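Local coordinates for protein CDA peptide synthetase I (Streptomyces coelicolor, PDB 5DU9) that belongs to the nonribosomal peptide synthetases and is modelled here as its condensation domain, at residues Ala318-Glu330 / Glu434-Val446. The protein carries 1 engineered substitution. Numbering follows the deposited sequence. Where two conformers were deposited one is given.
Sequences AVRPGESFARVVE and ELAADPAATVDEV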
# COMPACT_ATOMS: atom_id res chain seq x y z
N ALA A 318 -19.79 -6.87 13.36
CA ALA A 318 -20.54 -7.98 13.91
C ALA A 318 -21.32 -8.65 12.79
O ALA A 318 -22.05 -8.00 12.06
CB ALA A 318 -21.49 -7.50 15.01
N VAL A 319 -21.12 -9.96 12.65
CA VAL A 319 -21.86 -10.75 11.68
C VAL A 319 -22.75 -11.72 12.45
O VAL A 319 -22.29 -12.72 12.99
CB VAL A 319 -20.93 -11.52 10.71
CG1 VAL A 319 -21.74 -12.26 9.67
CG2 VAL A 319 -19.96 -10.56 10.04
N ARG A 320 -24.04 -11.39 12.51
CA ARG A 320 -24.98 -12.15 13.31
C ARG A 320 -25.58 -13.29 12.50
O ARG A 320 -25.55 -13.27 11.27
CB ARG A 320 -26.09 -11.22 13.83
CG ARG A 320 -25.64 -10.31 14.96
CD ARG A 320 -26.72 -9.28 15.29
NE ARG A 320 -26.40 -8.52 16.50
CZ ARG A 320 -25.65 -7.42 16.52
NH1 ARG A 320 -25.12 -6.93 15.41
NH2 ARG A 320 -25.43 -6.80 17.68
N PRO A 321 -26.12 -14.31 13.19
CA PRO A 321 -26.69 -15.44 12.46
C PRO A 321 -27.81 -15.03 11.51
O PRO A 321 -28.65 -14.21 11.88
CB PRO A 321 -27.23 -16.35 13.58
CG PRO A 321 -26.50 -15.94 14.81
CD PRO A 321 -26.22 -14.48 14.65
N GLY A 322 -27.80 -15.59 10.31
CA GLY A 322 -28.91 -15.44 9.38
C GLY A 322 -28.85 -14.20 8.51
O GLY A 322 -29.73 -13.99 7.68
N GLU A 323 -27.82 -13.39 8.68
CA GLU A 323 -27.69 -12.17 7.89
C GLU A 323 -27.29 -12.48 6.45
O GLU A 323 -26.55 -13.43 6.18
CB GLU A 323 -26.66 -11.23 8.52
CG GLU A 323 -27.14 -10.58 9.81
CD GLU A 323 -26.13 -9.62 10.41
OE1 GLU A 323 -24.92 -9.77 10.13
OE2 GLU A 323 -26.55 -8.71 11.16
N SER A 324 -27.80 -11.67 5.52
CA SER A 324 -27.43 -11.79 4.12
C SER A 324 -26.09 -11.13 3.85
O SER A 324 -25.61 -10.35 4.66
CB SER A 324 -28.49 -11.14 3.23
OG SER A 324 -28.50 -9.74 3.44
N PHE A 325 -25.50 -11.40 2.69
CA PHE A 325 -24.26 -10.73 2.33
C PHE A 325 -24.53 -9.23 2.18
O PHE A 325 -23.71 -8.41 2.59
CB PHE A 325 -23.67 -11.30 1.04
CG PHE A 325 -22.36 -10.66 0.65
CD1 PHE A 325 -21.30 -10.62 1.53
CD2 PHE A 325 -22.20 -10.10 -0.61
CE1 PHE A 325 -20.10 -10.03 1.18
CE2 PHE A 325 -21.01 -9.50 -0.97
CZ PHE A 325 -19.96 -9.47 -0.07
N ALA A 326 -25.68 -8.88 1.62
CA ALA A 326 -26.05 -7.47 1.50
C ALA A 326 -26.11 -6.80 2.87
O ALA A 326 -25.75 -5.63 3.01
CB ALA A 326 -27.39 -7.32 0.79
N ARG A 327 -26.55 -7.53 3.88
CA ARG A 327 -26.60 -6.98 5.23
C ARG A 327 -25.19 -6.75 5.78
O ARG A 327 -24.95 -5.78 6.49
CB ARG A 327 -27.37 -7.90 6.17
CG ARG A 327 -27.51 -7.35 7.59
CD ARG A 327 -28.38 -6.09 7.62
NE ARG A 327 -28.52 -5.54 8.97
CZ ARG A 327 -27.66 -4.71 9.54
NH1 ARG A 327 -26.57 -4.31 8.90
NH2 ARG A 327 -27.89 -4.27 10.77
N VAL A 328 -24.26 -7.64 5.45
CA VAL A 328 -22.88 -7.46 5.89
C VAL A 328 -22.27 -6.24 5.21
O VAL A 328 -21.51 -5.50 5.83
CB VAL A 328 -22.03 -8.71 5.61
CG1 VAL A 328 -20.58 -8.48 6.03
CG2 VAL A 328 -22.60 -9.91 6.35
N VAL A 329 -22.60 -6.03 3.94
CA VAL A 329 -22.15 -4.83 3.23
C VAL A 329 -22.66 -3.58 3.96
O VAL A 329 -21.93 -2.61 4.13
CB VAL A 329 -22.61 -4.83 1.75
CG1 VAL A 329 -22.33 -3.49 1.08
CG2 VAL A 329 -21.92 -5.96 0.98
N GLU A 330 -23.91 -3.61 4.42
CA GLU A 330 -24.46 -2.48 5.18
C GLU A 330 -23.72 -2.28 6.50
O GLU A 330 -23.46 -1.15 6.91
CB GLU A 330 -25.95 -2.70 5.44
CG GLU A 330 -26.82 -2.62 4.20
CD GLU A 330 -28.26 -3.01 4.46
OE1 GLU A 330 -28.61 -3.24 5.64
OE2 GLU A 330 -29.04 -3.08 3.49
N GLU A 434 -18.80 -16.11 -4.99
CA GLU A 434 -20.10 -16.71 -4.71
C GLU A 434 -21.02 -15.73 -3.97
O GLU A 434 -22.21 -15.63 -4.27
CB GLU A 434 -19.93 -17.99 -3.89
CG GLU A 434 -21.21 -18.79 -3.69
CD GLU A 434 -21.68 -19.48 -4.96
OE1 GLU A 434 -20.85 -19.72 -5.86
OE2 GLU A 434 -22.89 -19.77 -5.06
N LEU A 435 -20.46 -15.03 -3.00
CA LEU A 435 -21.21 -14.02 -2.26
C LEU A 435 -21.68 -12.91 -3.18
O LEU A 435 -22.85 -12.51 -3.16
CB LEU A 435 -20.36 -13.42 -1.14
CG LEU A 435 -20.02 -14.35 0.03
CD1 LEU A 435 -18.95 -13.71 0.91
CD2 LEU A 435 -21.26 -14.67 0.84
N ALA A 436 -20.76 -12.41 -4.00
CA ALA A 436 -21.06 -11.28 -4.88
C ALA A 436 -22.12 -11.64 -5.91
O ALA A 436 -22.89 -10.78 -6.35
CB ALA A 436 -19.79 -10.82 -5.58
N ALA A 437 -22.18 -12.91 -6.30
CA ALA A 437 -23.12 -13.36 -7.32
C ALA A 437 -24.57 -13.31 -6.84
O ALA A 437 -25.50 -13.25 -7.65
CB ALA A 437 -22.77 -14.78 -7.77
N ASP A 438 -24.77 -13.34 -5.53
CA ASP A 438 -26.11 -13.22 -4.96
C ASP A 438 -26.05 -12.62 -3.55
O ASP A 438 -26.03 -13.35 -2.57
CB ASP A 438 -26.80 -14.58 -4.91
CG ASP A 438 -28.22 -14.50 -4.37
OD1 ASP A 438 -28.74 -13.37 -4.24
OD2 ASP A 438 -28.80 -15.56 -4.08
N PRO A 439 -26.03 -11.29 -3.46
CA PRO A 439 -25.92 -10.63 -2.16
C PRO A 439 -27.10 -10.89 -1.23
O PRO A 439 -26.97 -10.68 -0.02
CB PRO A 439 -25.83 -9.14 -2.53
CG PRO A 439 -25.24 -9.15 -3.91
CD PRO A 439 -25.89 -10.32 -4.57
N ALA A 440 -28.23 -11.35 -1.76
CA ALA A 440 -29.40 -11.64 -0.94
C ALA A 440 -29.25 -12.95 -0.18
O ALA A 440 -30.03 -13.24 0.73
CB ALA A 440 -30.66 -11.66 -1.80
N ALA A 441 -28.27 -13.76 -0.57
CA ALA A 441 -28.07 -15.06 0.06
C ALA A 441 -27.63 -14.91 1.51
O ALA A 441 -26.94 -13.96 1.87
CB ALA A 441 -27.03 -15.86 -0.71
N THR A 442 -28.05 -15.86 2.33
CA THR A 442 -27.68 -15.90 3.74
C THR A 442 -26.25 -16.39 3.87
O THR A 442 -25.93 -17.49 3.43
CB THR A 442 -28.63 -16.82 4.53
OG1 THR A 442 -29.99 -16.42 4.29
CG2 THR A 442 -28.34 -16.77 6.02
N VAL A 443 -25.39 -15.58 4.48
CA VAL A 443 -23.97 -15.90 4.58
C VAL A 443 -23.72 -17.26 5.25
O VAL A 443 -22.88 -18.02 4.78
CB VAL A 443 -23.21 -14.80 5.35
CG1 VAL A 443 -21.76 -15.21 5.63
CG2 VAL A 443 -23.22 -13.50 4.56
N ASP A 444 -24.43 -17.57 6.32
CA ASP A 444 -24.14 -18.82 7.03
C ASP A 444 -24.78 -20.03 6.34
O ASP A 444 -24.74 -21.14 6.88
CB ASP A 444 -24.57 -18.72 8.51
CG ASP A 444 -26.07 -18.58 8.71
OD1 ASP A 444 -26.85 -18.86 7.78
OD2 ASP A 444 -26.47 -18.19 9.83
N GLU A 445 -25.37 -19.83 5.16
CA GLU A 445 -25.84 -20.94 4.33
C GLU A 445 -24.99 -21.10 3.07
O GLU A 445 -25.11 -22.11 2.36
CB GLU A 445 -27.31 -20.74 3.94
CG GLU A 445 -28.27 -20.77 5.11
CD GLU A 445 -29.69 -20.42 4.71
OE1 GLU A 445 -29.95 -20.30 3.49
OE2 GLU A 445 -30.54 -20.26 5.61
N VAL A 446 -24.13 -20.13 2.80
CA VAL A 446 -23.24 -20.22 1.64
C VAL A 446 -22.12 -21.22 1.94
O VAL A 446 -21.44 -21.12 2.96
CB VAL A 446 -22.62 -18.85 1.27
CG1 VAL A 446 -21.65 -18.99 0.10
CG2 VAL A 446 -23.71 -17.86 0.91
O HOH W 1 -30.26 -13.80 4.95
O HOH W 2 -25.82 -15.58 7.75
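L435, in the last turn of helix 418-437, lays its CB over the centre of the F325 ring, 3.7 Å from the centroid and 7° off the normal: a CH-pi contact. Its CD1 continues over CD1 and CE1 of the ring. F325 has CG trans to the backbone N (chi1 -179°), beside the carbonyl carbon, which extends the ring across L435, while CG2 of V329 covers the opposite face toward the rim and A273 of helix 267-283 packs nearby. Past the helix, D438 starts a type I turn, and its OD1 takes the N-H of A440 as an Asx turn. P439 brings its CA to the edge of the F325 ring and sets its CB against CB of A326; its O receives A326 N at 2.8 Å. A441 O accepts from F325 N at 3.0 Å and also meets CA of S324 in a CA-H...O contact. T442 sits opposite S324 in a single beta bridge. Its CG2 rests 3.5 Å from G322 O, and its OG1 shares a water with that same carbonyl. V443 N donates to E323 O (3.0 Å), and CG2 of V443 packs against CB of F325 and CG2 of V328. Finally, in the conformer given, OD2 of D444 lies 3.0 Å from G322 N, the amide coming from above the carboxylate plane; D444 has a second conformer, so this bond is less certain than the others. A second water joins D444 N to E323 O. Three of the four direct hydrogen bonds are main chain to main chain, while the F325 ring supplies most of the apolar packing. F325 N and A326 N, which start helix 325-341 and have no preceding turn to bind, are satisfied by the carbonyls of A441 and P439, and S324, the N-cap residue, accepts R327 N through OG.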